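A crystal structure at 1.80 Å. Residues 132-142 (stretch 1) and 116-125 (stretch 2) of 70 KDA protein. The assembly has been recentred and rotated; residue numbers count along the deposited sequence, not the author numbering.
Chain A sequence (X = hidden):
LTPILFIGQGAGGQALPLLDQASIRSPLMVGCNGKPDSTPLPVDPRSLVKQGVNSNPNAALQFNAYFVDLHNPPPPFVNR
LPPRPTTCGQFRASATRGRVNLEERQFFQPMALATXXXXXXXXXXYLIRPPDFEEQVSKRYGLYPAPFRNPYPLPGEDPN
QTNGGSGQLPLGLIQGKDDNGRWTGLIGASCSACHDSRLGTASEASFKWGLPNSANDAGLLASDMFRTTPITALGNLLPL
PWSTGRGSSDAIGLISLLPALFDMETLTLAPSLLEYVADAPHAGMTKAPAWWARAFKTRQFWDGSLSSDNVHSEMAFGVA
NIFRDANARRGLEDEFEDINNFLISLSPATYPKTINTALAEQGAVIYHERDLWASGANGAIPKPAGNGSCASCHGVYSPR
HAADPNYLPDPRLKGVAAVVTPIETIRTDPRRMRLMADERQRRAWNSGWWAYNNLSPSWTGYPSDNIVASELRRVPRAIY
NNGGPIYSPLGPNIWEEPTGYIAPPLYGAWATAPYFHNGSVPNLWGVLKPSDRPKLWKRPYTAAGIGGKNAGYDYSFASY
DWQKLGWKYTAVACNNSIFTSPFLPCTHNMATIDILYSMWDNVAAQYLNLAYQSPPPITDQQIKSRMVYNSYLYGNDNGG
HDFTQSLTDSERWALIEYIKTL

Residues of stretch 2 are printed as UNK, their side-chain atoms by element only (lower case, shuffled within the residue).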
ATOM      1  N   ASP A 132     -14.081  -3.152 -27.936  1.00 18.02           N
ATOM      2  CA  ASP A 132     -12.899  -3.199 -27.031  1.00 16.87           C
ATOM      3  C   ASP A 132     -13.205  -2.780 -25.568  1.00 16.89           C
ATOM      4  O   ASP A 132     -12.299  -2.402 -24.806  1.00 15.86           O
ATOM      5  CB  ASP A 132     -11.753  -2.374 -27.596  1.00 17.52           C
ATOM      6  CG  ASP A 132     -12.125  -0.892 -27.772  1.00 17.30           C
ATOM      7  OD1 ASP A 132     -13.289  -0.542 -27.569  1.00 16.98           O
ATOM      8  OD2 ASP A 132     -11.211  -0.113 -28.070  1.00 17.63           O
ATOM      9  N   PHE A 133     -14.486  -2.882 -25.162  1.00 17.68           N
ATOM     10  CA  PHE A 133     -14.938  -2.441 -23.856  1.00 16.47           C
ATOM     11  C   PHE A 133     -13.998  -2.973 -22.737  1.00 17.07           C
ATOM     12  O   PHE A 133     -13.540  -2.257 -21.884  1.00 15.21           O
ATOM     13  CB  PHE A 133     -16.351  -2.972 -23.612  1.00 16.53           C
ATOM     14  CG  PHE A 133     -16.869  -2.712 -22.214  1.00 17.80           C
ATOM     15  CD1 PHE A 133     -17.182  -1.417 -21.803  1.00 16.90           C
ATOM     16  CD2 PHE A 133     -17.028  -3.786 -21.279  1.00 18.20           C
ATOM     17  CE1 PHE A 133     -17.666  -1.196 -20.501  1.00 18.06           C
ATOM     18  CE2 PHE A 133     -17.513  -3.564 -19.973  1.00 18.91           C
ATOM     19  CZ  PHE A 133     -17.807  -2.243 -19.583  1.00 17.77           C
ATOM     20  N   GLU A 134     -13.710  -4.258 -22.757  1.00 16.45           N
ATOM     21  CA  GLU A 134     -13.003  -4.845 -21.640  1.00 17.68           C
ATOM     22  C   GLU A 134     -11.583  -4.231 -21.548  1.00 16.75           C
ATOM     23  O   GLU A 134     -11.105  -3.825 -20.482  1.00 16.09           O
ATOM     24  CB  GLU A 134     -13.052  -6.389 -21.863  1.00 20.30           C
ATOM     25  CG  GLU A 134     -12.790  -7.191 -20.616  1.00 24.39           C
ATOM     26  CD  GLU A 134     -12.784  -8.684 -20.913  1.00 22.46           C
ATOM     27  OE1 GLU A 134     -13.771  -9.217 -21.514  1.00 22.26           O
ATOM     28  OE2 GLU A 134     -11.769  -9.279 -20.506  1.00 26.81           O
ATOM     29  N   GLU A 135     -10.946  -3.998 -22.684  1.00 17.05           N
ATOM     30  CA  GLU A 135      -9.680  -3.289 -22.679  1.00 16.31           C
ATOM     31  C   GLU A 135      -9.787  -1.831 -22.235  1.00 16.68           C
ATOM     32  O   GLU A 135      -8.905  -1.326 -21.551  1.00 15.29           O
ATOM     33  CB  GLU A 135      -9.033  -3.353 -24.060  1.00 19.18           C
ATOM     34  CG  GLU A 135      -7.721  -2.555 -24.132  1.00 21.53           C
ATOM     35  CD  GLU A 135      -6.978  -2.802 -25.455  1.00 25.25           C
ATOM     36  OE1 GLU A 135      -7.449  -2.398 -26.535  1.00 23.80           O
ATOM     37  OE2 GLU A 135      -5.956  -3.481 -25.414  1.00 27.26           O
ATOM     38  N   GLN A 136     -10.804  -1.107 -22.716  1.00 14.45           N
ATOM     39  CA  GLN A 136     -11.011   0.265 -22.292  1.00 15.57           C
ATOM     40  C   GLN A 136     -11.203   0.416 -20.777  1.00 15.33           C
ATOM     41  O   GLN A 136     -10.753   1.415 -20.192  1.00 13.82           O
ATOM     42  CB  GLN A 136     -12.216   0.902 -23.050  1.00 16.07           C
ATOM     43  CG  GLN A 136     -11.816   1.149 -24.520  1.00 16.60           C
ATOM     44  CD  GLN A 136     -12.736   2.153 -25.199  1.00 17.93           C
ATOM     45  OE1 GLN A 136     -13.381   1.867 -26.235  1.00 18.32           O
ATOM     46  NE2 GLN A 136     -12.756   3.343 -24.652  1.00 16.30           N
ATOM     47  N   VAL A 137     -11.850  -0.590 -20.157  1.00 14.14           N
ATOM     48  CA  VAL A 137     -11.956  -0.547 -18.705  1.00 15.13           C
ATOM     49  C   VAL A 137     -10.573  -0.476 -18.070  1.00 14.52           C
ATOM     50  O   VAL A 137     -10.361   0.370 -17.203  1.00 14.60           O
ATOM     51  CB  VAL A 137     -12.752  -1.700 -18.101  1.00 15.58           C
ATOM     52  CG1 VAL A 137     -12.714  -1.670 -16.560  1.00 14.50           C
ATOM     53  CG2 VAL A 137     -14.173  -1.642 -18.625  1.00 15.76           C
ATOM     54  N   SER A 138      -9.683  -1.367 -18.483  1.00 14.55           N
ATOM     55  CA  SER A 138      -8.282  -1.439 -17.976  1.00 14.37           C
ATOM     56  C   SER A 138      -7.596  -0.141 -18.232  1.00 13.73           C
ATOM     57  O   SER A 138      -6.928   0.385 -17.354  1.00 14.24           O
ATOM     58  CB  SER A 138      -7.508  -2.567 -18.694  1.00 15.24           C
ATOM     59  OG  SER A 138      -7.737  -3.778 -17.929  1.00 20.40           O
ATOM     60  N   LYS A 139      -7.713   0.353 -19.458  1.00 13.91           N
ATOM     61  CA  LYS A 139      -7.014   1.591 -19.809  1.00 13.86           C
ATOM     62  C   LYS A 139      -7.487   2.786 -18.960  1.00 14.35           C
ATOM     63  O   LYS A 139      -6.683   3.486 -18.369  1.00 12.75           O
ATOM     64  CB  LYS A 139      -7.218   1.923 -21.290  1.00 14.27           C
ATOM     65  CG  LYS A 139      -6.322   1.151 -22.247  1.00 15.39           C
ATOM     66  CD  LYS A 139      -6.893   1.361 -23.660  1.00 17.38           C
ATOM     67  CE  LYS A 139      -6.053   0.729 -24.694  1.00 21.27           C
ATOM     68  NZ  LYS A 139      -6.599   1.302 -25.963  1.00 23.71           N
ATOM     69  N   ARG A 140      -8.818   2.970 -18.884  1.00 13.94           N
ATOM     70  CA  ARG A 140      -9.405   4.131 -18.207  1.00 13.62           C
ATOM     71  C   ARG A 140      -9.047   4.131 -16.732  1.00 13.52           C
ATOM     72  O   ARG A 140      -8.689   5.164 -16.144  1.00 13.84           O
ATOM     73  CB  ARG A 140     -10.943   4.095 -18.324  1.00 13.07           C
ATOM     74  CG  ARG A 140     -11.607   5.358 -17.737  1.00 14.05           C
ATOM     75  CD  ARG A 140     -13.074   5.250 -18.059  1.00 14.40           C
ATOM     76  NE  ARG A 140     -13.843   6.306 -17.435  1.00 14.97           N
ATOM     77  CZ  ARG A 140     -14.105   7.470 -18.030  1.00 15.15           C
ATOM     78  NH1 ARG A 140     -13.603   7.692 -19.259  1.00 14.68           N
ATOM     79  NH2 ARG A 140     -14.847   8.391 -17.408  1.00 13.47           N
ATOM     80  N   TYR A 141      -9.090   2.963 -16.116  1.00 13.43           N
ATOM     81  CA  TYR A 141      -9.015   2.966 -14.664  1.00 13.02           C
ATOM     82  C   TYR A 141      -7.604   2.648 -14.178  1.00 13.36           C
ATOM     83  O   TYR A 141      -7.375   2.637 -12.958  1.00 14.72           O
ATOM     84  CB  TYR A 141     -10.027   1.988 -14.071  1.00 13.83           C
ATOM     85  CG  TYR A 141     -11.454   2.393 -14.363  1.00 15.18           C
ATOM     86  CD1 TYR A 141     -11.926   3.695 -14.032  1.00 14.38           C
ATOM     87  CD2 TYR A 141     -12.328   1.507 -14.975  1.00 15.31           C
ATOM     88  CE1 TYR A 141     -13.239   4.080 -14.375  1.00 16.26           C
ATOM     89  CE2 TYR A 141     -13.625   1.883 -15.274  1.00 15.72           C
ATOM     90  CZ  TYR A 141     -14.090   3.129 -14.944  1.00 16.32           C
ATOM     91  OH  TYR A 141     -15.400   3.420 -15.315  1.00 17.10           O
ATOM     92  N   GLY A 142      -6.693   2.383 -15.101  1.00 13.06           N
ATOM     93  CA  GLY A 142      -5.322   2.022 -14.776  1.00 12.50           C
ATOM     94  C   GLY A 142      -5.208   0.652 -14.134  1.00 13.33           C
ATOM     95  O   GLY A 142      -4.395   0.451 -13.219  1.00 13.92           O
ATOM     96  N   UNK A 116     -24.873  -2.406 -14.068  1.00 17.99           N
ATOM     97  CA  UNK A 116     -24.378  -1.075 -14.201  1.00 18.07           C
ATOM     98  C   UNK A 116     -22.930  -1.055 -14.699  1.00 19.78           C
ATOM     99  O   UNK A 116     -22.551  -0.159 -15.504  1.00 19.63           O
ATOM    100  o   UNK A 116     -25.688  -0.167 -12.355  1.00 17.29           O
ATOM    101  c   UNK A 116     -24.367  -0.388 -12.849  1.00 18.91           C
ATOM    102  N   UNK A 117     -22.122  -1.989 -14.185  1.00 16.29           N
ATOM    103  CA  UNK A 117     -20.768  -2.101 -14.657  1.00 17.45           C
ATOM    104  C   UNK A 117     -20.737  -2.502 -16.159  1.00 17.18           C
ATOM    105  O   UNK A 117     -20.032  -1.913 -16.951  1.00 17.03           O
ATOM    106  c   UNK A 117     -18.606  -4.550 -15.390  1.00 14.09           C
ATOM    107  c   UNK A 117     -17.517  -2.644 -14.418  1.00 14.28           C
ATOM    108  c   UNK A 117     -16.366  -2.931 -15.123  1.00 14.52           C
ATOM    109  o   UNK A 117     -15.167  -4.316 -16.560  1.00 16.89           O
ATOM    110  c   UNK A 117     -18.671  -3.450 -14.553  1.00 14.29           C
ATOM    111  c   UNK A 117     -16.323  -4.042 -15.929  1.00 14.45           C
ATOM    112  c   UNK A 117     -19.924  -3.108 -13.823  1.00 14.77           C
ATOM    113  c   UNK A 117     -17.452  -4.873 -16.095  1.00 14.99           C
ATOM    114  N   UNK A 118     -21.592  -3.419 -16.535  1.00 17.00           N
ATOM    115  CA  UNK A 118     -21.715  -3.855 -17.901  1.00 18.47           C
ATOM    116  C   UNK A 118     -21.981  -2.695 -18.836  1.00 18.07           C
ATOM    117  O   UNK A 118     -21.564  -2.747 -20.018  1.00 16.18           O
ATOM    118  c   UNK A 118     -22.020  -7.048 -20.819  1.00 20.55           C
ATOM    119  c   UNK A 118     -23.781  -5.805 -20.274  1.00 21.26           C
ATOM    120  n   UNK A 118     -23.279  -6.678 -21.195  1.00 21.82           N
ATOM    121  n   UNK A 118     -21.741  -6.430 -19.650  1.00 19.24           N
ATOM    122  c   UNK A 118     -22.828  -5.675 -19.271  1.00 19.39           C
ATOM    123  c   UNK A 118     -22.853  -4.866 -18.009  1.00 17.54           C
ATOM    124  N   UNK A 119     -22.689  -1.682 -18.334  1.00 17.28           N
ATOM    125  CA  UNK A 119     -23.084  -0.495 -19.158  1.00 17.67           C
ATOM    126  C   UNK A 119     -22.272   0.744 -18.821  1.00 16.57           C
ATOM    127  O   UNK A 119     -22.638   1.842 -19.191  1.00 16.20           O
ATOM    128  c   UNK A 119     -26.263  -2.073 -22.071  1.00 24.68           C
ATOM    129  c   UNK A 119     -26.796  -3.218 -21.470  1.00 21.88           C
ATOM    130  c   UNK A 119     -24.629  -0.238 -19.112  1.00 18.78           C
ATOM    131  c   UNK A 119     -25.569  -1.114 -21.302  1.00 21.67           C
ATOM    132  c   UNK A 119     -26.619  -3.373 -20.094  1.00 22.97           C
ATOM    133  c   UNK A 119     -25.916  -2.406 -19.338  1.00 21.13           C
ATOM    134  c   UNK A 119     -25.405  -1.259 -19.916  1.00 19.80           C
ATOM    135  N   UNK A 120     -21.197   0.604 -18.029  1.00 16.12           N
ATOM    136  CA  UNK A 120     -20.508   1.808 -17.553  1.00 15.38           C
ATOM    137  C   UNK A 120     -19.904   2.633 -18.696  1.00 15.14           C
ATOM    138  O   UNK A 120     -19.525   3.737 -18.463  1.00 15.43           O
ATOM    139  c   UNK A 120     -18.406   2.095 -14.346  1.00 18.29           C
ATOM    140  c   UNK A 120     -18.981   2.635 -15.635  1.00 16.34           C
ATOM    141  c   UNK A 120     -18.153   0.812 -17.302  1.00 16.29           C
ATOM    142  c   UNK A 120     -19.332   1.445 -16.559  1.00 16.80           C
ATOM    143  N   UNK A 121     -19.729   2.111 -19.895  1.00 16.63           N
ATOM    144  CA  UNK A 121     -19.337   2.990 -21.041  1.00 16.91           C
ATOM    145  C   UNK A 121     -20.338   4.171 -21.143  1.00 17.35           C
ATOM    146  O   UNK A 121     -19.985   5.215 -21.679  1.00 17.09           O
ATOM    147  c   UNK A 121     -19.298   2.226 -22.396  1.00 17.33           C
ATOM    148  c   UNK A 121     -22.732   1.505 -23.756  1.00 20.24           C
ATOM    149  c   UNK A 121     -21.575   2.180 -23.453  1.00 18.50           C
ATOM    150  c   UNK A 121     -22.933   0.165 -23.305  1.00 20.78           C
ATOM    151  c   UNK A 121     -21.927  -0.502 -22.624  1.00 20.22           C
ATOM    152  c   UNK A 121     -20.751   0.165 -22.341  1.00 18.10           C
ATOM    153  c   UNK A 121     -20.563   1.517 -22.735  1.00 19.03           C
ATOM    154  N   UNK A 122     -21.609   3.984 -20.714  1.00 17.68           N
ATOM    155  CA  UNK A 122     -22.568   5.123 -20.746  1.00 17.92           C
ATOM    156  C   UNK A 122     -22.003   6.277 -19.970  1.00 18.26           C
ATOM    157  O   UNK A 122     -22.074   7.421 -20.434  1.00 17.54           O
ATOM    158  c   UNK A 122     -23.960   4.783 -20.205  1.00 18.51           C
ATOM    159  c   UNK A 122     -24.985   4.369 -22.477  1.00 19.28           C
ATOM    160  c   UNK A 122     -25.978   3.338 -20.341  1.00 19.22           C
ATOM    161  c   UNK A 122     -24.705   3.780 -21.068  1.00 19.16           C
ATOM    162  N   UNK A 123     -21.416   5.993 -18.792  1.00 17.00           N
ATOM    163  CA  UNK A 123     -20.829   7.018 -17.945  1.00 17.18           C
ATOM    164  C   UNK A 123     -19.562   7.610 -18.531  1.00 16.40           C
ATOM    165  O   UNK A 123     -19.090   8.676 -18.118  1.00 16.25           O
ATOM    166  o   UNK A 123     -22.557   4.291 -16.565  1.00 18.73           O
ATOM    167  c   UNK A 123     -22.852   5.462 -16.173  1.00 19.57           C
ATOM    168  c   UNK A 123     -21.810   6.421 -15.644  1.00 18.28           C
ATOM    169  c   UNK A 123     -20.523   6.451 -16.512  1.00 17.09           C
ATOM    170  n   UNK A 123     -24.099   5.958 -16.247  1.00 19.28           N
ATOM    171  N   UNK A 124     -18.952   6.909 -19.473  1.00 17.14           N
ATOM    172  CA  UNK A 124     -17.771   7.509 -20.157  1.00 16.46           C
ATOM    173  C   UNK A 124     -18.243   8.430 -21.273  1.00 17.32           C
ATOM    174  O   UNK A 124     -17.426   9.070 -21.913  1.00 16.61           O
ATOM    175  c   UNK A 124     -15.211   1.908 -19.443  1.00 16.92           C
ATOM    176  c   UNK A 124     -15.711   3.207 -19.350  1.00 17.72           C
ATOM    177  c   UNK A 124     -15.057   1.382 -20.739  1.00 16.91           C
ATOM    178  c   UNK A 124     -16.053   4.002 -20.536  1.00 16.45           C
ATOM    179  c   UNK A 124     -16.439   5.186 -18.651  1.00 17.57           C
ATOM    180  c   UNK A 124     -15.430   2.119 -21.888  1.00 15.54           C
ATOM    181  n   UNK A 124     -16.000   3.978 -18.257  1.00 18.46           N
ATOM    182  c   UNK A 124     -16.985   6.438 -20.870  1.00 17.28           C
ATOM    183  c   UNK A 124     -16.510   5.275 -20.038  1.00 16.59           C
ATOM    184  c   UNK A 124     -15.879   3.455 -21.798  1.00 16.40           C
ATOM    185  N   UNK A 125     -19.545   8.419 -21.584  1.00 16.76           N
ATOM    186  CA  UNK A 125     -20.069   9.247 -22.691  1.00 17.16           C
ATOM    187  C   UNK A 125     -20.211   8.488 -24.017  1.00 18.45           C
ATOM    188  O   UNK A 125     -20.446   9.130 -25.038  1.00 20.73           O
TER
HETATM  189  O   HOH W   1     -15.092   9.695 -20.591  1.00 20.42           O

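Position 116 carries one carbon and one terminal oxygen, out of reach of stretch 1; this short hydroxyl side chain is Ser116. At 117 a single carbon leads to a six-carbon ring bearing one oxygen; the oxygen touches Val137, and the ring face receives the edge of the Phe133 ring, with planes at 63°. This is Tyr117. Its OH lies 3.5 Å from Val137 CG2, and its backbone O is 3.5 Å from Phe133 CZ.

Position 118 has one carbon followed by a five-membered ring of three carbons and two nitrogens, and its CA-to-CB bond points away from stretch 1: the imidazole of His118. The contact comes from the backbone, with His118 O 3.8 Å from Phe133 CZ. At 119 one carbon bears an unsubstituted six-carbon ring that makes no contact with stretch 1: Phe119, the first residue to leave helical geometry.

Position 120 has four carbons, forked at the first with one arm two carbons long. Its CA-to-CB bond points toward stretch 1, and the branches touch Phe133 and Tyr141; this is Ile120. Its CG2 lies 3.8 Å from Phe133 CE1 and its CD1 3.4 Å from Tyr141 OH. Position 121 again has one carbon and a plain six-carbon ring, whose edge approaches the face of Phe133 at nearly a right angle (87°); hence Phe121, with CD2 3.8 Å from Phe133 CE1.

Position 122 has four carbons forked at the second, exposed and out of reach, giving Leu122. Three carbons at 123, the last carrying one oxygen and one nitrogen, lead away from stretch 1 at their end and fit Gln123.

At 124 one carbon leads to fused five- and six-membered rings holding eight carbons and one nitrogen, which lie against Phe133, Gln136, Val137, Arg140 and Tyr141. This indole is Trp124. Position 125 has no side-chain atoms and is Gly125; with phi 96° and psi 16°, a CB would be jammed against the carbonyl O of Trp124.

The contact buries 532 Å², both sides summed, and Trp124 and Phe133 contribute most. Phe133 reaches into an aromatic and aliphatic pocket, while the indole extends along the helix of stretch 1. Arg140 CD sits 3.5 Å from the centroid of the Trp124 five-membered ring, over its face, in a CH-pi contact. At the indole edge, Trp124 NE1 donates a nearly straight hydrogen bond to Tyr141 OH (3.1 Å, 167°), which satisfies the nitrogen within an otherwise largely apolar interface. A water adds a second polar link, donating to Trp124 O and accepting from Arg140 NH1, both at 2.8 Å from its oxygen.

Stretch 2 (116-125) SYHFIFLQWG
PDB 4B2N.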